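Local coordinates for protein hydroquinone dioxygenase large subunit (PDB 4ZXA) that probably catalyses the iron(II)-dependent ring cleavage of hydroquinone, as the metal-bearing large subunit of a two-subunit 1,2-dioxygenase with a cupin-type fold, at residues Q19-H24 against Y29-L34; A139-F144 against E148-A153; R174-G177 against D181-L184. One frame throughout, in Å; residues are numbered along the deposited sequence. Where two conformers were deposited one is given.

Overall arrangement
The three contacts follow one another along the chain, each closing a short connection, and none includes a ligand of the cadmium ion held by His256, Asn258, Glu262 and His303. Contacts 1 and 2 are neighbours: their centres lie 22 Å apart and their nearest atoms about 4 Å, and Tyr29 of contact 1 is hydrogen-bonded to Gly155, just beyond contact 2. Contact 2 also leads toward the 4-hydroxybenzonitrile pocket, because Phe144 bonds to Thr229, which directly precedes the pocket residues Trp230, Asn231 and Pro232. Contact 3 stands apart, its centre 28 Å from that of contact 2 and 39 Å from that of contact 1, beside the small subunit.

Contact 1: residues Q19-H24 against Y29-L34; sequences QASPPH and YRSFQL
Gln19-His24 and Tyr29-Leu34 run back along each other, 150° apart end to end, as the arms of a beta hairpin whose backbone bonds include Ser21 N to Ser31 O (3.1 Å) and His24 N to Tyr29 O (2.7 Å). Ala20 and Phe32 form an antiparallel non-hydrogen-bonded pair; the small methyl of Ala20 lets CB come within 3.3 Å of Phe32 CE2, meeting the ring obliquely. Beside them a water joins Gln19 N to Gln33 O.

Ser31 N bonds to the hydroxyl of Ser21 and not to a backbone carbonyl of the facing arm. With its hydroxyl lodged between the backbone N and carbonyl carbon (chi1 80°), Ser21 OG accepts Ser31 N at 3.0 Å and donates to Pro22 O, a carbonyl in its own arm. Proline lacks an amide hydrogen, so Pro22 and Pro23 offer no N-H to the facing arm. Arg30, extended from CG to NE, runs alongside Pro23; Arg30 NH1 bonds to Ser21 O at 2.6 Å, while Pro23 CD lies over one face of the guanidinium. Farther along the hairpin, Gln19 OE1 rests against Gln33 CG.

The short, weakly bonded strand 19-20 lies at one edge of a five-strand antiparallel sheet within this chain, and strand 32-34 lies between it and strand 37-41. Phe32 packs on Ile132 of helix 122-136, and the Asp135 carboxylate of that helix receives Arg30 N.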
ATOM      1  N   GLN E  19       2.186   1.630 -28.839  1.00 36.74           N
ATOM      2  CA  GLN E  19       1.075   0.708 -29.082  1.00 29.98           C
ATOM      3  C   GLN E  19      -0.044   0.917 -28.074  1.00 35.44           C
ATOM      4  O   GLN E  19       0.064   0.491 -26.920  1.00 34.94           O
ATOM      5  CB  GLN E  19       1.557  -0.720 -28.940  1.00 30.50           C
ATOM      6  CG  GLN E  19       1.973  -1.382 -30.222  1.00 37.91           C
ATOM      7  CD  GLN E  19       2.777  -2.636 -29.968  1.00 47.13           C
ATOM      8  OE1 GLN E  19       2.309  -3.756 -30.209  1.00 54.33           O
ATOM      9  NE2 GLN E  19       3.999  -2.457 -29.464  1.00 48.57           N
ATOM     10  N   ALA E  20      -1.119   1.567 -28.505  1.00 33.62           N
ATOM     11  CA  ALA E  20      -2.242   1.865 -27.627  1.00 29.52           C
ATOM     12  C   ALA E  20      -3.557   1.443 -28.265  1.00 34.65           C
ATOM     13  O   ALA E  20      -3.720   1.522 -29.484  1.00 37.05           O
ATOM     14  CB  ALA E  20      -2.277   3.342 -27.307  1.00 24.12           C
ATOM     15  N   SER E  21      -4.494   1.015 -27.428  1.00 28.16           N
ATOM     16  CA  SER E  21      -5.811   0.589 -27.866  1.00 31.64           C
ATOM     17  C   SER E  21      -6.797   1.757 -27.866  1.00 33.46           C
ATOM     18  O   SER E  21      -6.490   2.830 -27.359  1.00 35.15           O
ATOM     19  CB  SER E  21      -6.339  -0.480 -26.918  1.00 36.21           C
ATOM     20  OG  SER E  21      -6.861   0.119 -25.746  1.00 33.39           O
ATOM     21  N   PRO E  22      -7.985   1.548 -28.459  1.00 36.34           N
ATOM     22  CA  PRO E  22      -9.111   2.472 -28.301  1.00 35.43           C
ATOM     23  C   PRO E  22      -9.498   2.559 -26.832  1.00 39.21           C
ATOM     24  O   PRO E  22      -9.317   1.578 -26.090  1.00 33.87           O
ATOM     25  CB  PRO E  22     -10.250   1.780 -29.061  1.00 38.95           C
ATOM     26  CG  PRO E  22      -9.586   0.873 -30.021  1.00 43.22           C
ATOM     27  CD  PRO E  22      -8.286   0.451 -29.399  1.00 46.13           C
ATOM     28  N   PRO E  23     -10.035   3.716 -26.414  1.00 32.52           N
ATOM     29  CA  PRO E  23     -10.578   3.837 -25.061  1.00 32.06           C
ATOM     30  C   PRO E  23     -11.503   2.654 -24.814  1.00 39.42           C
ATOM     31  O   PRO E  23     -12.238   2.260 -25.721  1.00 37.68           O
ATOM     32  CB  PRO E  23     -11.410   5.120 -25.126  1.00 35.85           C
ATOM     33  CG  PRO E  23     -10.843   5.897 -26.271  1.00 36.35           C
ATOM     34  CD  PRO E  23     -10.334   4.886 -27.257  1.00 34.62           C
ATOM     35  N   HIS E  24     -11.462   2.091 -23.613  1.00 36.42           N
ATOM     36  CA  HIS E  24     -12.303   0.953 -23.284  1.00 34.89           C
ATOM     37  C   HIS E  24     -13.736   1.433 -23.085  1.00 38.91           C
ATOM     38  O   HIS E  24     -13.957   2.482 -22.480  1.00 41.15           O
ATOM     39  CB  HIS E  24     -11.769   0.277 -22.025  1.00 36.56           C
ATOM     40  CG  HIS E  24     -12.639  -0.822 -21.502  1.00 35.09           C
ATOM     41  ND1 HIS E  24     -13.818  -0.582 -20.831  1.00 32.35           N
ATOM     42  CD2 HIS E  24     -12.484  -2.169 -21.527  1.00 34.26           C
ATOM     43  CE1 HIS E  24     -14.363  -1.735 -20.482  1.00 32.71           C
ATOM     44  NE2 HIS E  24     -13.570  -2.712 -20.887  1.00 32.16           N
ATOM     45  N   TYR E  29     -10.503   4.055 -20.480  1.00 29.24           N
ATOM     46  CA  TYR E  29      -9.049   4.070 -20.570  1.00 28.84           C
ATOM     47  C   TYR E  29      -8.543   3.180 -21.699  1.00 29.41           C
ATOM     48  O   TYR E  29      -9.192   2.217 -22.079  1.00 29.31           O
ATOM     49  CB  TYR E  29      -8.404   3.609 -19.255  1.00 27.39           C
ATOM     50  CG  TYR E  29      -8.785   4.399 -18.012  1.00 28.38           C
ATOM     51  CD1 TYR E  29      -8.386   5.722 -17.850  1.00 29.35           C
ATOM     52  CD2 TYR E  29      -9.507   3.807 -16.980  1.00 30.43           C
ATOM     53  CE1 TYR E  29      -8.719   6.439 -16.709  1.00 25.31           C
ATOM     54  CE2 TYR E  29      -9.842   4.520 -15.838  1.00 27.94           C
ATOM     55  CZ  TYR E  29      -9.443   5.832 -15.712  1.00 27.09           C
ATOM     56  OH  TYR E  29      -9.783   6.544 -14.585  1.00 29.71           O
ATOM     57  N   ARG E  30      -7.359   3.502 -22.199  1.00 29.16           N
ATOM     58  CA  ARG E  30      -6.673   2.696 -23.197  1.00 31.12           C
ATOM     59  C   ARG E  30      -5.724   1.700 -22.541  1.00 28.11           C
ATOM     60  O   ARG E  30      -5.040   2.027 -21.584  1.00 32.19           O
ATOM     61  CB  ARG E  30      -5.831   3.604 -24.095  1.00 33.43           C
ATOM     62  CG  ARG E  30      -6.565   4.763 -24.734  1.00 34.96           C
ATOM     63  CD  ARG E  30      -5.590   5.618 -25.533  1.00 31.77           C
ATOM     64  NE  ARG E  30      -6.273   6.682 -26.257  1.00 35.24           N
ATOM     65  CZ  ARG E  30      -6.787   6.530 -27.472  1.00 41.09           C
ATOM     66  NH1 ARG E  30      -6.691   5.359 -28.087  1.00 35.42           N
ATOM     67  NH2 ARG E  30      -7.396   7.543 -28.073  1.00 42.08           N
ATOM     68  N   SER E  31      -5.652   0.493 -23.067  1.00 28.69           N
ATOM     69  CA  SER E  31      -4.611  -0.428 -22.638  1.00 31.74           C
ATOM     70  C   SER E  31      -3.375  -0.172 -23.491  1.00 28.63           C
ATOM     71  O   SER E  31      -3.475   0.408 -24.560  1.00 28.24           O
ATOM     72  CB  SER E  31      -5.069  -1.883 -22.785  1.00 31.49           C
ATOM     73  OG  SER E  31      -5.430  -2.158 -24.130  1.00 36.98           O
ATOM     74  N   PHE E  32      -2.209  -0.594 -23.018  1.00 32.62           N
ATOM     75  CA  PHE E  32      -0.969  -0.375 -23.758  1.00 29.66           C
ATOM     76  C   PHE E  32      -0.158  -1.660 -23.883  1.00 28.83           C
ATOM     77  O   PHE E  32      -0.215  -2.547 -23.027  1.00 28.09           O
ATOM     78  CB  PHE E  32      -0.121   0.742 -23.120  1.00 25.60           C
ATOM     79  CG  PHE E  32      -0.721   2.119 -23.254  1.00 27.28           C
ATOM     80  CD1 PHE E  32      -1.677   2.573 -22.354  1.00 28.35           C
ATOM     81  CD2 PHE E  32      -0.340   2.958 -24.285  1.00 25.43           C
ATOM     82  CE1 PHE E  32      -2.236   3.843 -22.480  1.00 25.70           C
ATOM     83  CE2 PHE E  32      -0.888   4.226 -24.411  1.00 26.13           C
ATOM     84  CZ  PHE E  32      -1.835   4.670 -23.510  1.00 24.69           C
ATOM     85  N   GLN E  33       0.595  -1.748 -24.969  1.00 27.13           N
ATOM     86  CA  GLN E  33       1.468  -2.877 -25.208  1.00 26.16           C
ATOM     87  C   GLN E  33       2.898  -2.377 -25.265  1.00 32.14           C
ATOM     88  O   GLN E  33       3.198  -1.368 -25.916  1.00 32.23           O
ATOM     89  CB  GLN E  33       1.113  -3.560 -26.533  1.00 32.08           C
ATOM     90  CG  GLN E  33       1.844  -4.883 -26.762  1.00 31.89           C
ATOM     91  CD  GLN E  33       1.208  -6.019 -25.986  1.00 32.83           C
ATOM     92  OE1 GLN E  33       0.004  -6.003 -25.737  1.00 41.55           O
ATOM     93  NE2 GLN E  33       2.011  -7.000 -25.583  1.00 31.26           N
ATOM     94  N   LEU E  34       3.783  -3.081 -24.576  1.00 29.96           N
ATOM     95  CA  LEU E  34       5.197  -2.755 -24.608  1.00 27.01           C
ATOM     96  C   LEU E  34       5.899  -4.084 -24.661  1.00 28.04           C
ATOM     97  O   LEU E  34       5.895  -4.825 -23.683  1.00 30.34           O
ATOM     98  CB  LEU E  34       5.595  -1.972 -23.357  1.00 27.12           C
ATOM     99  CG  LEU E  34       7.041  -1.495 -23.243  1.00 31.18           C
ATOM    100  CD1 LEU E  34       7.445  -0.721 -24.490  1.00 33.49           C
ATOM    101  CD2 LEU E  34       7.218  -0.631 -22.000  1.00 30.83           C
TER
HETATM  102  O   HOH W   1       4.237   0.934 -26.799  1.00 35.69           O

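Contact 2: residues A139-F144 against E148-A153; sequences ATFDPF and EETGSA
Phe141 and Ala153 make the main apolar contact: Ala153 CB sits over the centre of the ring, 3.4 Å from the Phe141 centroid and only 7° off its normal, a CH-pi contact. CG of Phe141 is anti to the backbone N (chi1 -178°), which carries the ring across to the other segment; a methyl is small enough to sit close over the ring centre. At the ring edge, in its plane, Gly151 O approaches Phe141 CD1 at 3.5 Å, a position that suits a carbonyl oxygen because the rim hydrogens carry partial positive charge. Thr150 CG2 approaches more obliquely.

Among the polar links, the Asp142 amide N bonds to Thr150 OG1 at 2.9 Å. Threonine serves well here, its hydroxyl taking the amide while its methyl stays near Phe141. Asp142 then turns its own chain: Asp142 OD1 accepts Phe144 N at 2.9 Å, from above the carboxylate plane, forming an Asx turn in the long connection between helix 122-136 and helix 162-165. The same oxygen is in a salt bridge with Arg167.

A water also joins the segments, lying 2.9 Å from Thr140 OG1 and accepting from Ser152 N.

Close backbone packing accounts for the glycine: Gly151 CA is 3.1 Å from Thr140 O, and a side chain at this position would point into that oxygen. Outside the two segments, Phe141 packs on Asp64 of helix 63-75, and Ala153 O accepts from Arg41.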
ATOM      1  N   ALA E 139      -8.282  14.589 -14.370  1.00 32.09           N
ATOM      2  CA  ALA E 139      -8.083  16.010 -14.073  1.00 31.81           C
ATOM      3  C   ALA E 139      -8.096  16.268 -12.578  1.00 35.29           C
ATOM      4  O   ALA E 139      -7.796  17.368 -12.123  1.00 40.97           O
ATOM      5  CB  ALA E 139      -9.158  16.842 -14.747  1.00 30.14           C
ATOM      6  N   THR E 140      -8.414  15.230 -11.825  1.00 28.22           N
ATOM      7  CA  THR E 140      -8.709  15.352 -10.425  1.00 27.05           C
ATOM      8  C   THR E 140      -7.524  14.835  -9.579  1.00 30.53           C
ATOM      9  O   THR E 140      -7.543  14.894  -8.354  1.00 28.27           O
ATOM     10  CB  THR E 140     -10.010  14.567 -10.151  1.00 29.60           C
ATOM     11  OG1 THR E 140     -10.752  15.161  -9.079  1.00 37.54           O
ATOM     12  CG2 THR E 140      -9.712  13.118  -9.862  1.00 24.56           C
ATOM     13  N   PHE E 141      -6.480  14.363 -10.251  1.00 26.98           N
ATOM     14  CA  PHE E 141      -5.365  13.687  -9.588  1.00 25.66           C
ATOM     15  C   PHE E 141      -3.995  14.153 -10.095  1.00 27.09           C
ATOM     16  O   PHE E 141      -3.699  14.089 -11.285  1.00 25.83           O
ATOM     17  CB  PHE E 141      -5.503  12.165  -9.767  1.00 26.42           C
ATOM     18  CG  PHE E 141      -4.427  11.357  -9.087  1.00 25.04           C
ATOM     19  CD1 PHE E 141      -4.447  11.170  -7.709  1.00 24.02           C
ATOM     20  CD2 PHE E 141      -3.418  10.749  -9.827  1.00 25.11           C
ATOM     21  CE1 PHE E 141      -3.465  10.416  -7.067  1.00 22.88           C
ATOM     22  CE2 PHE E 141      -2.436   9.995  -9.195  1.00 27.89           C
ATOM     23  CZ  PHE E 141      -2.460   9.831  -7.804  1.00 27.41           C
ATOM     24  N   ASP E 142      -3.153  14.598  -9.169  1.00 31.27           N
ATOM     25  CA  ASP E 142      -1.801  15.040  -9.478  1.00 22.50           C
ATOM     26  C   ASP E 142      -0.803  14.065  -8.859  1.00 25.29           C
ATOM     27  O   ASP E 142      -0.557  14.104  -7.657  1.00 23.61           O
ATOM     28  CB  ASP E 142      -1.594  16.456  -8.939  1.00 24.87           C
ATOM     29  CG  ASP E 142      -0.128  16.883  -8.920  1.00 27.64           C
ATOM     30  OD1 ASP E 142       0.725  16.265  -9.592  1.00 22.65           O
ATOM     31  OD2 ASP E 142       0.169  17.867  -8.225  1.00 28.32           O
ATOM     32  N   PRO E 143      -0.213  13.195  -9.690  1.00 23.78           N
ATOM     33  CA  PRO E 143       0.728  12.127  -9.309  1.00 25.83           C
ATOM     34  C   PRO E 143       2.009  12.639  -8.630  1.00 23.74           C
ATOM     35  O   PRO E 143       2.755  11.836  -8.064  1.00 21.87           O
ATOM     36  CB  PRO E 143       1.102  11.481 -10.655  1.00 22.93           C
ATOM     37  CG  PRO E 143       0.138  11.997 -11.632  1.00 25.23           C
ATOM     38  CD  PRO E 143      -0.324  13.329 -11.146  1.00 22.85           C
ATOM     39  N   PHE E 144       2.255  13.944  -8.694  1.00 21.97           N
ATOM     40  CA  PHE E 144       3.464  14.529  -8.125  1.00 25.23           C
ATOM     41  C   PHE E 144       3.258  15.113  -6.719  1.00 24.70           C
ATOM     42  O   PHE E 144       4.186  15.643  -6.113  1.00 23.45           O
ATOM     43  CB  PHE E 144       3.968  15.625  -9.049  1.00 26.82           C
ATOM     44  CG  PHE E 144       5.273  15.313  -9.708  1.00 27.12           C
ATOM     45  CD1 PHE E 144       5.464  15.599 -11.050  1.00 25.44           C
ATOM     46  CD2 PHE E 144       6.318  14.769  -8.982  1.00 24.85           C
ATOM     47  CE1 PHE E 144       6.659  15.328 -11.655  1.00 30.56           C
ATOM     48  CE2 PHE E 144       7.534  14.504  -9.586  1.00 26.02           C
ATOM     49  CZ  PHE E 144       7.699  14.785 -10.921  1.00 33.06           C
ATOM     50  N   GLU E 148      -2.785  14.431   0.798  0.57 24.48           N
ATOM     51  CA  GLU E 148      -3.512  15.549   1.400  0.57 25.52           C
ATOM     52  C   GLU E 148      -3.647  16.746   0.460  0.57 27.47           C
ATOM     53  O   GLU E 148      -4.419  17.668   0.720  0.57 27.43           O
ATOM     54  CB  GLU E 148      -2.828  15.977   2.703  0.57 25.35           C
ATOM     55  CG  GLU E 148      -3.223  15.140   3.894  0.57 23.81           C
ATOM     56  CD  GLU E 148      -4.682  15.323   4.247  0.57 27.71           C
ATOM     57  OE1 GLU E 148      -4.978  16.212   5.080  0.57 30.28           O
ATOM     58  OE2 GLU E 148      -5.530  14.585   3.691  0.57 24.21           O
ATOM     59  N   GLU E 149      -2.897  16.716  -0.636  1.00 28.98           N
ATOM     60  CA  GLU E 149      -2.846  17.844  -1.560  1.00 27.72           C
ATOM     61  C   GLU E 149      -3.639  17.642  -2.836  1.00 28.80           C
ATOM     62  O   GLU E 149      -3.740  18.549  -3.655  1.00 28.80           O
ATOM     63  CB  GLU E 149      -1.407  18.090  -2.005  1.00 28.82           C
ATOM     64  CG  GLU E 149      -0.424  18.550  -0.969  1.00 28.36           C
ATOM     65  CD  GLU E 149       0.902  18.926  -1.623  1.00 31.61           C
ATOM     66  OE1 GLU E 149       1.588  18.037  -2.177  1.00 30.20           O
ATOM     67  OE2 GLU E 149       1.246  20.122  -1.609  1.00 36.73           O
ATOM     68  N   THR E 150      -4.147  16.445  -3.061  1.00 26.65           N
ATOM     69  CA  THR E 150      -4.753  16.186  -4.352  1.00 26.09           C
ATOM     70  C   THR E 150      -6.018  15.377  -4.187  1.00 25.06           C
ATOM     71  O   THR E 150      -6.373  14.991  -3.067  1.00 25.79           O
ATOM     72  CB  THR E 150      -3.771  15.467  -5.296  1.00 30.52           C
ATOM     73  OG1 THR E 150      -4.260  15.531  -6.642  1.00 32.47           O
ATOM     74  CG2 THR E 150      -3.585  14.006  -4.879  1.00 26.48           C
ATOM     75  N   GLY E 151      -6.705  15.141  -5.298  1.00 20.03           N
ATOM     76  CA  GLY E 151      -7.905  14.315  -5.280  1.00 23.28           C
ATOM     77  C   GLY E 151      -7.627  12.832  -5.525  1.00 31.67           C
ATOM     78  O   GLY E 151      -6.556  12.306  -5.190  1.00 24.04           O
ATOM     79  N   SER E 152      -8.600  12.157  -6.129  1.00 32.34           N
ATOM     80  CA  SER E 152      -8.546  10.717  -6.317  1.00 24.62           C
ATOM     81  C   SER E 152      -8.045  10.319  -7.705  1.00 28.55           C
ATOM     82  O   SER E 152      -8.347  10.985  -8.696  1.00 26.24           O
ATOM     83  CB  SER E 152      -9.939  10.119  -6.089  1.00 27.24           C
ATOM     84  OG  SER E 152      -9.938   8.705  -6.238  1.00 27.71           O
ATOM     85  N   ALA E 153      -7.292   9.221  -7.781  1.00 23.00           N
ATOM     86  CA  ALA E 153      -6.945   8.654  -9.082  1.00 26.17           C
ATOM     87  C   ALA E 153      -7.974   7.611  -9.496  1.00 25.26           C
ATOM     88  O   ALA E 153      -7.848   6.994 -10.562  1.00 22.95           O
ATOM     89  CB  ALA E 153      -5.563   8.032  -9.047  1.00 25.68           C
TER
HETATM   90  O   HOH W   2     -11.324  13.553  -6.771  1.00 31.70           O

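Contact 3: residues R174-G177 against D181-L184; sequences RMPG and DSPL
The Asp181 carboxylate grips the backbone of Arg174 and Met175 through a single oxygen. Asp181 OD1 accepts Arg174 N at 2.7 Å, on the lone pair on the side of OD2, and also Met175 N at 3.1 Å, this second donor standing above the carboxylate plane. A short acidic side chain suits the place, since successive amides present a cluster of N-H groups. That gathering probably offsets the nearness of Met175 O, an acceptor 3.1 Å from Asp181 OD1 and not bonded to it.

A backbone bond follows: Gly177 N gives a bond of 2.9 Å to Ser182 O, almost in line with the carbonyl. Pro176 CA touches Ser182 O at 3.1 Å. Leu184 closes this end, its CG set opposite its own carbonyl carbon (chi1 -59°) and lying 3.7 Å from Gly177 CA; Gly177, with phi at 92°, has a backbone that a side chain would crowd, and one would also press on Leu184 CD2.

The carboxylate's rotation is fixed by its other oxygen, since Asp181 OD2 takes Ser182 N at 2.7 Å on the lone pair away from OD1. The amide of Lys173 bonds to OD2 as well. An alanine here would remove the carboxylate and would probably leave the amides of Arg174, Met175 and Lys173 without their acceptor.

Further out, Phe217 of strand 216-218 packs on Pro176 and Leu184, and Arg174 forms a salt bridge with Asp80 of the small subunit. What results is an irregular loop closed by an aspartate that gathers consecutive backbone amides, placed at the join between the large and small subunits.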
ATOM      1  N   ARG E 174      24.219  26.475 -13.465  1.00 26.11           N
ATOM      2  CA  ARG E 174      25.154  26.829 -12.401  1.00 28.94           C
ATOM      3  C   ARG E 174      24.437  26.917 -11.051  1.00 26.58           C
ATOM      4  O   ARG E 174      24.748  26.198 -10.093  1.00 24.98           O
ATOM      5  CB  ARG E 174      25.796  28.178 -12.742  1.00 30.31           C
ATOM      6  CG  ARG E 174      27.192  28.395 -12.188  1.00 30.62           C
ATOM      7  CD  ARG E 174      27.846  29.637 -12.813  1.00 33.45           C
ATOM      8  NE  ARG E 174      29.130  29.940 -12.184  1.00 32.86           N
ATOM      9  CZ  ARG E 174      29.741  31.126 -12.227  1.00 34.86           C
ATOM     10  NH1 ARG E 174      29.195  32.149 -12.883  1.00 24.92           N
ATOM     11  NH2 ARG E 174      30.911  31.288 -11.610  1.00 29.85           N
ATOM     12  N   MET E 175      23.472  27.820 -10.995  1.00 19.79           N
ATOM     13  CA  MET E 175      22.709  28.055  -9.793  1.00 26.00           C
ATOM     14  C   MET E 175      21.417  28.726 -10.232  1.00 25.92           C
ATOM     15  O   MET E 175      21.403  29.450 -11.218  1.00 28.62           O
ATOM     16  CB  MET E 175      23.509  28.950  -8.836  1.00 25.25           C
ATOM     17  CG  MET E 175      22.732  29.452  -7.631  1.00 31.16           C
ATOM     18  SD  MET E 175      23.730  30.536  -6.568  1.00 35.69           S
ATOM     19  CE  MET E 175      24.724  29.299  -5.764  1.00 22.30           C
ATOM     20  N   PRO E 176      20.311  28.463  -9.532  1.00 26.94           N
ATOM     21  CA  PRO E 176      19.090  29.215  -9.857  1.00 25.53           C
ATOM     22  C   PRO E 176      19.281  30.716  -9.622  1.00 26.76           C
ATOM     23  O   PRO E 176      20.120  31.111  -8.797  1.00 31.48           O
ATOM     24  CB  PRO E 176      18.064  28.665  -8.864  1.00 22.57           C
ATOM     25  CG  PRO E 176      18.603  27.333  -8.450  1.00 28.72           C
ATOM     26  CD  PRO E 176      20.093  27.439  -8.501  1.00 24.17           C
ATOM     27  N   GLY E 177      18.519  31.545 -10.329  1.00 25.36           N
ATOM     28  CA  GLY E 177      18.542  32.977 -10.088  1.00 24.58           C
ATOM     29  C   GLY E 177      19.530  33.746 -10.938  1.00 27.13           C
ATOM     30  O   GLY E 177      19.388  34.954 -11.131  1.00 28.33           O
ATOM     31  N   ASP E 181      20.068  31.275 -16.363  1.00 38.19           N
ATOM     32  CA  ASP E 181      19.915  30.013 -15.643  1.00 31.45           C
ATOM     33  C   ASP E 181      18.471  29.759 -15.212  1.00 28.71           C
ATOM     34  O   ASP E 181      17.574  30.548 -15.520  1.00 28.12           O
ATOM     35  CB  ASP E 181      20.847  30.017 -14.427  1.00 29.92           C
ATOM     36  CG  ASP E 181      21.466  28.664 -14.162  1.00 31.06           C
ATOM     37  OD1 ASP E 181      22.694  28.605 -13.895  1.00 30.79           O
ATOM     38  OD2 ASP E 181      20.721  27.658 -14.220  1.00 31.52           O
ATOM     39  N   SER E 182      18.257  28.663 -14.485  1.00 28.69           N
ATOM     40  CA  SER E 182      16.920  28.299 -14.011  1.00 31.63           C
ATOM     41  C   SER E 182      16.411  29.331 -13.024  1.00 30.90           C
ATOM     42  O   SER E 182      17.174  29.857 -12.225  1.00 33.48           O
ATOM     43  CB  SER E 182      16.913  26.914 -13.365  1.00 31.47           C
ATOM     44  OG  SER E 182      17.664  26.905 -12.169  1.00 29.67           O
ATOM     45  N   PRO E 183      15.110  29.619 -13.077  1.00 30.91           N
ATOM     46  CA  PRO E 183      14.541  30.766 -12.367  1.00 33.08           C
ATOM     47  C   PRO E 183      14.344  30.476 -10.891  1.00 33.80           C
ATOM     48  O   PRO E 183      14.303  29.306 -10.500  1.00 31.51           O
ATOM     49  CB  PRO E 183      13.169  30.911 -13.026  1.00 31.99           C
ATOM     50  CG  PRO E 183      12.788  29.501 -13.328  1.00 29.62           C
ATOM     51  CD  PRO E 183      14.078  28.845 -13.784  1.00 26.41           C
ATOM     52  N   LEU E 184      14.207  31.531 -10.090  1.00 29.43           N
ATOM     53  CA  LEU E 184      13.749  31.371  -8.712  1.00 34.24           C
ATOM     54  C   LEU E 184      12.236  31.147  -8.743  1.00 35.15           C
ATOM     55  O   LEU E 184      11.657  30.972  -9.817  1.00 32.38           O
ATOM     56  CB  LEU E 184      14.142  32.581  -7.850  1.00 35.89           C
ATOM     57  CG  LEU E 184      15.655  32.903  -7.750  1.00 35.87           C
ATOM     58  CD1 LEU E 184      15.912  34.202  -7.005  1.00 28.09           C
ATOM     59  CD2 LEU E 184      16.466  31.768  -7.118  1.00 26.44           C
TER